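Local coordinates for protein cytochrome P450 monooxygenase (Rhodococcus sp. ECU0066, PDB 6KBH) that probably acts as a self-sufficient monooxygenase, carrying electrons through FMN and a [2Fe-2S] cluster to the haem of a cytochrome P450 domain, at residues I473-V479 against G558-R564; K504-G508 against A593-Q597; F648-E652 against A674-D678. All coordinates share one frame; numbering follows the deposited sequence.

Overall arrangement
All three contacts lie in the reductase part. Contact 1 pairs two neighbouring strands of the six-stranded antiparallel sheet of the FAD-binding FR-type region. Contact 2 joins a loop of that region to helix 588-601, which connects strands 578-584 and 605-611 of the five-stranded parallel sheet. Contact 3 joins two loops that lead into strands of this parallel sheet. The centres of contact 1 and contact 2 are about 22 Å apart. Contact 3 has its centre about 25 Å from that of contact 2 and about 43 Å from that of contact 1. Segments of contacts 1 and 2 alternate along the chain; contact 3 follows. Contact 2 thus joins the flavin-binding domain to the nucleotide-binding-type domain.

Contact 1 of 3, residues I473-V479 against G558-R564; sequences IARTMAV and GATLRVR
R475 and V563 form an antiparallel hydrogen-bonded pair. V563 N donates to R475 O at 3.0 Å, and R475 N returns a bond to V563 O. At the next hydrogen-bonded pair, L561 N reaches M477 O at 2.9 Å, while the reverse bond from M477 N to L561 O is weak. The pairing runs on beyond the regular strand of 560-564. V479 N binds A559 O at 3.1 Å, and G558 N meets V479 O in the carbonyl plane, with a nearly straight N-H...O angle of 175°. The short strand axes diverge from exact antiparallel, at 140°.

Apolar contacts lie on both faces. M477 and V563 share one face, where M477 CG lies 3.7 Å from V563 CG1. The valine holds CG1 between its backbone N and carbonyl carbon (chi1 46°), which turns this branch to the methionine. On the other face the methyl groups A478 CB and T560 CG2 meet at 3.7 Å.

A474 packs against the stems of two arginines. Its CB is 3.4 Å from R562 CD and 3.5 Å from R564 CG. It also lies at the edge of the R562 guanidinium, near its plane.

The charged ends look beyond the pair. R562 NE and R564 NH1 form salt bridges to the two carboxylate oxygens of D514 on the next strand, and R564 NH2 bridges to D734 in the iron-sulfur pocket. The shared carboxylate probably balances the two close guanidinium groups. Through D734, R564 ties this strand of the flavin-binding domain to the [2Fe-2S] site; its side chain is about 9 Å from the cluster.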
# COMPACT_ATOMS: atom_id res chain seq x y z
N ILE A 473 -6.54 -0.73 -6.63
CA ILE A 473 -6.90 -1.25 -7.95
C ILE A 473 -7.96 -0.34 -8.56
O ILE A 473 -8.89 0.10 -7.88
CB ILE A 473 -7.39 -2.70 -7.88
CG1 ILE A 473 -8.69 -2.82 -7.06
CG2 ILE A 473 -6.31 -3.61 -7.35
CD1 ILE A 473 -9.45 -4.10 -7.31
N ALA A 474 -7.82 -0.06 -9.85
CA ALA A 474 -8.80 0.82 -10.46
C ALA A 474 -8.74 0.68 -11.97
O ALA A 474 -7.71 0.33 -12.54
CB ALA A 474 -8.57 2.27 -10.08
N ARG A 475 -9.87 0.98 -12.59
CA ARG A 475 -9.98 1.04 -14.04
C ARG A 475 -9.84 2.49 -14.45
O ARG A 475 -10.47 3.37 -13.86
CB ARG A 475 -11.32 0.47 -14.48
CG ARG A 475 -11.52 -0.96 -14.02
CD ARG A 475 -12.99 -1.28 -13.83
NE ARG A 475 -13.56 -1.95 -15.00
CZ ARG A 475 -13.93 -3.23 -15.04
NH1 ARG A 475 -13.77 -4.02 -13.99
NH2 ARG A 475 -14.44 -3.72 -16.16
N THR A 476 -8.98 2.76 -15.43
CA THR A 476 -8.85 4.12 -15.96
C THR A 476 -9.75 4.21 -17.18
O THR A 476 -9.40 3.76 -18.27
CB THR A 476 -7.40 4.44 -16.29
OG1 THR A 476 -7.10 3.98 -17.62
CG2 THR A 476 -6.48 3.75 -15.30
N MET A 477 -10.94 4.79 -16.98
CA MET A 477 -11.88 4.95 -18.07
C MET A 477 -11.67 6.28 -18.78
O MET A 477 -10.94 7.16 -18.31
CB MET A 477 -13.32 4.83 -17.57
CG MET A 477 -13.70 3.48 -16.99
SD MET A 477 -15.04 3.63 -15.81
CE MET A 477 -16.30 2.76 -16.64
N ALA A 478 -12.33 6.42 -19.92
CA ALA A 478 -12.26 7.62 -20.74
C ALA A 478 -13.62 8.29 -20.77
O ALA A 478 -14.66 7.63 -20.74
CB ALA A 478 -11.79 7.29 -22.16
N VAL A 479 -13.60 9.62 -20.82
CA VAL A 479 -14.82 10.41 -20.89
C VAL A 479 -15.19 10.58 -22.36
O VAL A 479 -14.49 11.26 -23.12
CB VAL A 479 -14.66 11.76 -20.19
CG1 VAL A 479 -13.38 12.47 -20.61
CG2 VAL A 479 -15.88 12.63 -20.44
N GLY A 558 -12.19 13.09 -24.03
CA GLY A 558 -10.92 12.48 -24.35
C GLY A 558 -9.98 12.32 -23.18
O GLY A 558 -8.97 11.62 -23.31
N ALA A 559 -10.27 12.96 -22.05
CA ALA A 559 -9.47 12.73 -20.85
C ALA A 559 -9.74 11.33 -20.30
O ALA A 559 -10.67 10.63 -20.71
CB ALA A 559 -9.79 13.78 -19.79
N THR A 560 -8.91 10.91 -19.36
CA THR A 560 -9.12 9.63 -18.69
C THR A 560 -8.99 9.81 -17.19
O THR A 560 -8.08 10.48 -16.70
CB THR A 560 -8.14 8.55 -19.18
OG1 THR A 560 -6.79 9.02 -19.10
CG2 THR A 560 -8.49 8.14 -20.60
N LEU A 561 -9.91 9.20 -16.46
CA LEU A 561 -10.03 9.33 -15.03
C LEU A 561 -9.88 7.94 -14.43
O LEU A 561 -10.42 6.97 -14.95
CB LEU A 561 -11.39 9.90 -14.64
CG LEU A 561 -11.64 11.40 -14.74
CD1 LEU A 561 -13.13 11.69 -14.57
CD2 LEU A 561 -10.84 12.12 -13.70
N ARG A 562 -9.15 7.86 -13.32
CA ARG A 562 -9.10 6.65 -12.53
C ARG A 562 -10.38 6.55 -11.70
O ARG A 562 -10.80 7.51 -11.06
CB ARG A 562 -7.87 6.64 -11.61
CG ARG A 562 -8.03 5.74 -10.42
CD ARG A 562 -6.69 5.16 -9.97
NE ARG A 562 -6.05 5.95 -8.92
CZ ARG A 562 -6.15 5.69 -7.61
NH1 ARG A 562 -6.84 4.65 -7.18
NH2 ARG A 562 -5.53 6.47 -6.74
N VAL A 563 -11.01 5.38 -11.74
CA VAL A 563 -12.35 5.21 -11.20
C VAL A 563 -12.44 3.82 -10.61
O VAL A 563 -12.20 2.83 -11.31
CB VAL A 563 -13.41 5.43 -12.30
CG1 VAL A 563 -13.05 4.70 -13.57
CG2 VAL A 563 -14.77 5.03 -11.82
N ARG A 564 -12.75 3.75 -9.32
CA ARG A 564 -12.61 2.53 -8.53
C ARG A 564 -13.98 1.91 -8.31
O ARG A 564 -14.88 2.57 -7.77
CB ARG A 564 -11.92 2.84 -7.21
CG ARG A 564 -10.55 3.45 -7.42
CD ARG A 564 -9.62 3.26 -6.24
NE ARG A 564 -9.94 4.13 -5.12
CZ ARG A 564 -9.68 5.44 -5.09
NH1 ARG A 564 -9.12 6.04 -6.14
NH2 ARG A 564 -10.00 6.14 -4.02

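Contact 2 of 3, residues K504-G508 against A593-Q597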
# COMPACT_ATOMS: atom_id res chain seq x y z
N LYS A 504 -21.49 -5.67 -13.15
CA LYS A 504 -22.90 -5.43 -12.90
C LYS A 504 -23.04 -4.59 -11.63
O LYS A 504 -22.28 -4.76 -10.68
CB LYS A 504 -23.66 -6.75 -12.75
CG LYS A 504 -23.65 -7.62 -13.99
CD LYS A 504 -23.53 -9.10 -13.64
CE LYS A 504 -23.38 -9.96 -14.88
NZ LYS A 504 -24.69 -10.28 -15.50
N TRP A 505 -24.01 -3.68 -11.63
CA TRP A 505 -24.25 -2.84 -10.47
C TRP A 505 -25.75 -2.68 -10.26
O TRP A 505 -26.50 -2.52 -11.22
CB TRP A 505 -23.59 -1.46 -10.62
CG TRP A 505 -23.95 -0.73 -11.87
CD1 TRP A 505 -23.31 -0.80 -13.08
CD2 TRP A 505 -25.04 0.18 -12.05
NE1 TRP A 505 -23.94 0.01 -13.99
CE2 TRP A 505 -25.00 0.63 -13.39
CE3 TRP A 505 -26.05 0.67 -11.21
CZ2 TRP A 505 -25.93 1.53 -13.90
CZ3 TRP A 505 -26.97 1.57 -11.72
CH2 TRP A 505 -26.90 1.99 -13.05
N SER A 506 -26.17 -2.74 -9.00
CA SER A 506 -27.56 -2.53 -8.64
C SER A 506 -27.79 -1.05 -8.34
O SER A 506 -26.87 -0.24 -8.30
CB SER A 506 -27.94 -3.41 -7.45
OG SER A 506 -27.03 -3.24 -6.38
N ALA A 507 -29.06 -0.70 -8.13
CA ALA A 507 -29.40 0.70 -7.93
C ALA A 507 -28.85 1.22 -6.61
O ALA A 507 -28.74 0.49 -5.62
CB ALA A 507 -30.91 0.90 -7.97
N GLY A 508 -28.52 2.51 -6.60
CA GLY A 508 -27.91 3.15 -5.46
C GLY A 508 -26.40 3.08 -5.45
O GLY A 508 -25.77 3.79 -4.65
N ALA A 593 -32.28 5.46 -10.45
CA ALA A 593 -31.92 4.09 -10.78
C ALA A 593 -32.73 3.10 -9.95
O ALA A 593 -33.06 2.01 -10.44
CB ALA A 593 -30.42 3.86 -10.58
N MET A 594 -33.05 3.46 -8.71
CA MET A 594 -33.92 2.61 -7.90
C MET A 594 -35.35 2.63 -8.43
O MET A 594 -36.05 1.61 -8.37
CB MET A 594 -33.89 3.07 -6.44
CG MET A 594 -32.49 3.24 -5.88
SD MET A 594 -32.47 4.00 -4.25
CE MET A 594 -32.75 2.57 -3.20
N ALA A 595 -35.80 3.78 -8.94
CA ALA A 595 -37.10 3.83 -9.60
C ALA A 595 -37.14 2.91 -10.80
O ALA A 595 -38.17 2.29 -11.09
CB ALA A 595 -37.42 5.27 -10.00
N ASP A 596 -36.02 2.79 -11.52
CA ASP A 596 -36.00 1.96 -12.72
C ASP A 596 -36.03 0.47 -12.38
O ASP A 596 -36.73 -0.30 -13.05
CB ASP A 596 -34.77 2.29 -13.57
CG ASP A 596 -34.90 3.63 -14.27
OD1 ASP A 596 -36.03 4.16 -14.34
OD2 ASP A 596 -33.87 4.15 -14.76
N GLN A 597 -35.28 0.05 -11.35
CA GLN A 597 -35.36 -1.34 -10.90
C GLN A 597 -36.80 -1.74 -10.62
O GLN A 597 -37.25 -2.82 -11.02
CB GLN A 597 -34.51 -1.58 -9.65
CG GLN A 597 -33.06 -1.17 -9.71
CD GLN A 597 -32.13 -2.26 -9.17
OE1 GLN A 597 -31.83 -3.23 -9.86
NE2 GLN A 597 -31.73 -2.13 -7.91
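The extended backbone at A507 comes up to the helix at M594, CA to CA 4.9 Å, and then turns at G508 through a positive phi of 89°. A507 sends its CB toward the helix and has the largest share of the contact. This methyl lies 3.5 Å from A593 O and 4.0 Å from A593 CB. On another flank it touches M594 CG at 3.5 Å. Q597, one turn further along the helix, adds the aliphatic part of its chain, with Q597 CG 3.5 Å from A507 CB. The M594 chain begins with CG anti to the carbonyl carbon (chi1 -50°), which sets CG beside the alanine methyl, and the side chain also packs on F570 and L572.

The loop 504-508 leads into strand 510-515 of the flavin-binding antiparallel sheet. Helix 588-601 follows strand 578-584 of the parallel sheet, in the domain that resembles the NAD-binding half of ferredoxin reductases. The contact thus lies where the two domains meet; the two-domain plan is consistent with reductases of the phthalate dioxygenase reductase type.

W505 adds a lighter touch. Its ring meets A593 CB at the edge, near the ring plane, with CZ3 4.3 Å from that methyl. The same indole meets the ring of F534, their planes steeply inclined. A507 O accepts a hydrogen bond from N568 ND2, after strand 560-567. G508 lies about 7 Å from the bound FMN and close to E684, a residue that binds FMN.

Contact 3 of 3, residues F648-E652 against A674-D678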
# COMPACT_ATOMS: atom_id res chain seq x y z
N PHE A 648 -46.40 11.52 5.18
CA PHE A 648 -46.15 10.42 6.11
C PHE A 648 -46.98 10.58 7.39
O PHE A 648 -46.53 10.20 8.48
CB PHE A 648 -44.65 10.32 6.41
CG PHE A 648 -43.80 10.37 5.16
CD1 PHE A 648 -43.59 11.56 4.48
CD2 PHE A 648 -43.22 9.21 4.65
CE1 PHE A 648 -42.83 11.60 3.32
CE2 PHE A 648 -42.45 9.24 3.50
CZ PHE A 648 -42.25 10.44 2.83
N ALA A 649 -48.19 11.12 7.23
CA ALA A 649 -49.10 11.35 8.34
C ALA A 649 -49.30 10.09 9.17
O ALA A 649 -49.19 10.13 10.40
CB ALA A 649 -50.44 11.86 7.82
N ASP A 650 -49.58 8.97 8.52
CA ASP A 650 -49.62 7.73 9.28
C ASP A 650 -49.26 6.56 8.38
O ASP A 650 -49.65 6.53 7.21
CB ASP A 650 -50.97 7.52 9.96
CG ASP A 650 -50.88 7.72 11.46
OD1 ASP A 650 -49.74 7.83 11.96
OD2 ASP A 650 -51.92 7.77 12.14
N PRO A 651 -48.57 5.56 8.92
CA PRO A 651 -47.87 4.58 8.09
C PRO A 651 -48.79 3.49 7.56
O PRO A 651 -49.97 3.40 7.89
CB PRO A 651 -46.85 3.99 9.07
CG PRO A 651 -47.51 4.10 10.39
CD PRO A 651 -48.29 5.38 10.36
N GLU A 652 -48.20 2.64 6.71
CA GLU A 652 -48.75 1.33 6.36
C GLU A 652 -47.63 0.31 6.53
O GLU A 652 -46.47 0.58 6.20
CB GLU A 652 -49.35 1.31 4.95
CG GLU A 652 -49.98 -0.03 4.51
CD GLU A 652 -48.99 -1.05 4.04
OE1 GLU A 652 -47.91 -0.63 3.58
OE2 GLU A 652 -49.33 -2.26 4.07
N ALA A 674 -40.53 9.26 11.90
CA ALA A 674 -40.26 8.64 13.19
C ALA A 674 -41.43 7.78 13.65
O ALA A 674 -41.23 6.82 14.41
CB ALA A 674 -39.95 9.71 14.24
N HIS A 675 -42.65 8.08 13.19
CA HIS A 675 -43.84 7.34 13.59
C HIS A 675 -43.83 5.90 13.10
O HIS A 675 -44.61 5.08 13.60
CB HIS A 675 -45.11 8.00 13.04
CG HIS A 675 -45.19 9.49 13.24
ND1 HIS A 675 -46.32 10.21 12.93
CD2 HIS A 675 -44.29 10.38 13.71
CE1 HIS A 675 -46.12 11.49 13.21
NE2 HIS A 675 -44.89 11.62 13.68
N TRP A 676 -42.98 5.57 12.14
CA TRP A 676 -43.10 4.35 11.35
C TRP A 676 -42.32 3.21 11.99
O TRP A 676 -41.58 3.41 12.96
CB TRP A 676 -42.62 4.63 9.92
CG TRP A 676 -43.48 5.62 9.19
CD1 TRP A 676 -43.78 6.89 9.58
CD2 TRP A 676 -44.15 5.42 7.94
NE1 TRP A 676 -44.60 7.49 8.66
CE2 TRP A 676 -44.84 6.61 7.64
CE3 TRP A 676 -44.23 4.34 7.05
CZ2 TRP A 676 -45.60 6.76 6.48
CZ3 TRP A 676 -45.00 4.49 5.90
CH2 TRP A 676 -45.67 5.69 5.63
N PRO A 677 -42.49 1.97 11.48
CA PRO A 677 -41.60 0.88 11.91
C PRO A 677 -40.14 1.22 11.69
O PRO A 677 -39.81 2.18 10.98
CB PRO A 677 -42.06 -0.29 11.04
CG PRO A 677 -43.51 -0.02 10.79
CD PRO A 677 -43.64 1.48 10.70
N ASP A 678 -39.24 0.44 12.29
CA ASP A 678 -37.86 0.88 12.45
C ASP A 678 -37.07 0.84 11.14
O ASP A 678 -36.41 1.82 10.78
CB ASP A 678 -37.16 0.04 13.53
CG ASP A 678 -37.54 0.49 14.92
OD1 ASP A 678 -38.11 1.59 15.04
OD2 ASP A 678 -37.25 -0.25 15.89
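W676 lies between P651 on one face of its indole and the ring of F648 on the side of the other face. From CB the side chain leaves with CG anti to the carbonyl carbon (chi1 -65°), which brings one face of the indole against P651. The first ring atom, W676 CG, is 3.7 Å from P651 CB. At W676 CD2 the same proline carbon is nearer, 3.3 Å. P651 CB sits over the face of the six-membered ring, 3.4 Å from its centroid, a CH-pi contact. CE3 and CZ3 lie against the same proline. On the pyrrole side W676 NE1 points its N-H at F648 O, which lies at the indole edge in the ring plane. The bond is weak, 3.3 Å long with an N-H...O angle of 158°. Further out, W676 CZ2 touches F648 CB at 3.7 Å. The tip, W676 CH2, lies 3.5 Å from P651 CA.

The F648 ring turns its edge to the indole face in an offset edge-to-face pair, centroids 5.9 Å apart and planes at 63°. The proline on one face, the phenyl edge on the side of the other and the weak N-H bond probably limit rotation of the indole. F648 also touches V657, and W676 touches T655, both on strand 655-661.

The contact joins the loop entering the first strand of a beta-alpha-beta crossover, 655-661, to the loop entering its second, 681-685. This is consistent with the nucleotide-binding domain of ferredoxin reductases.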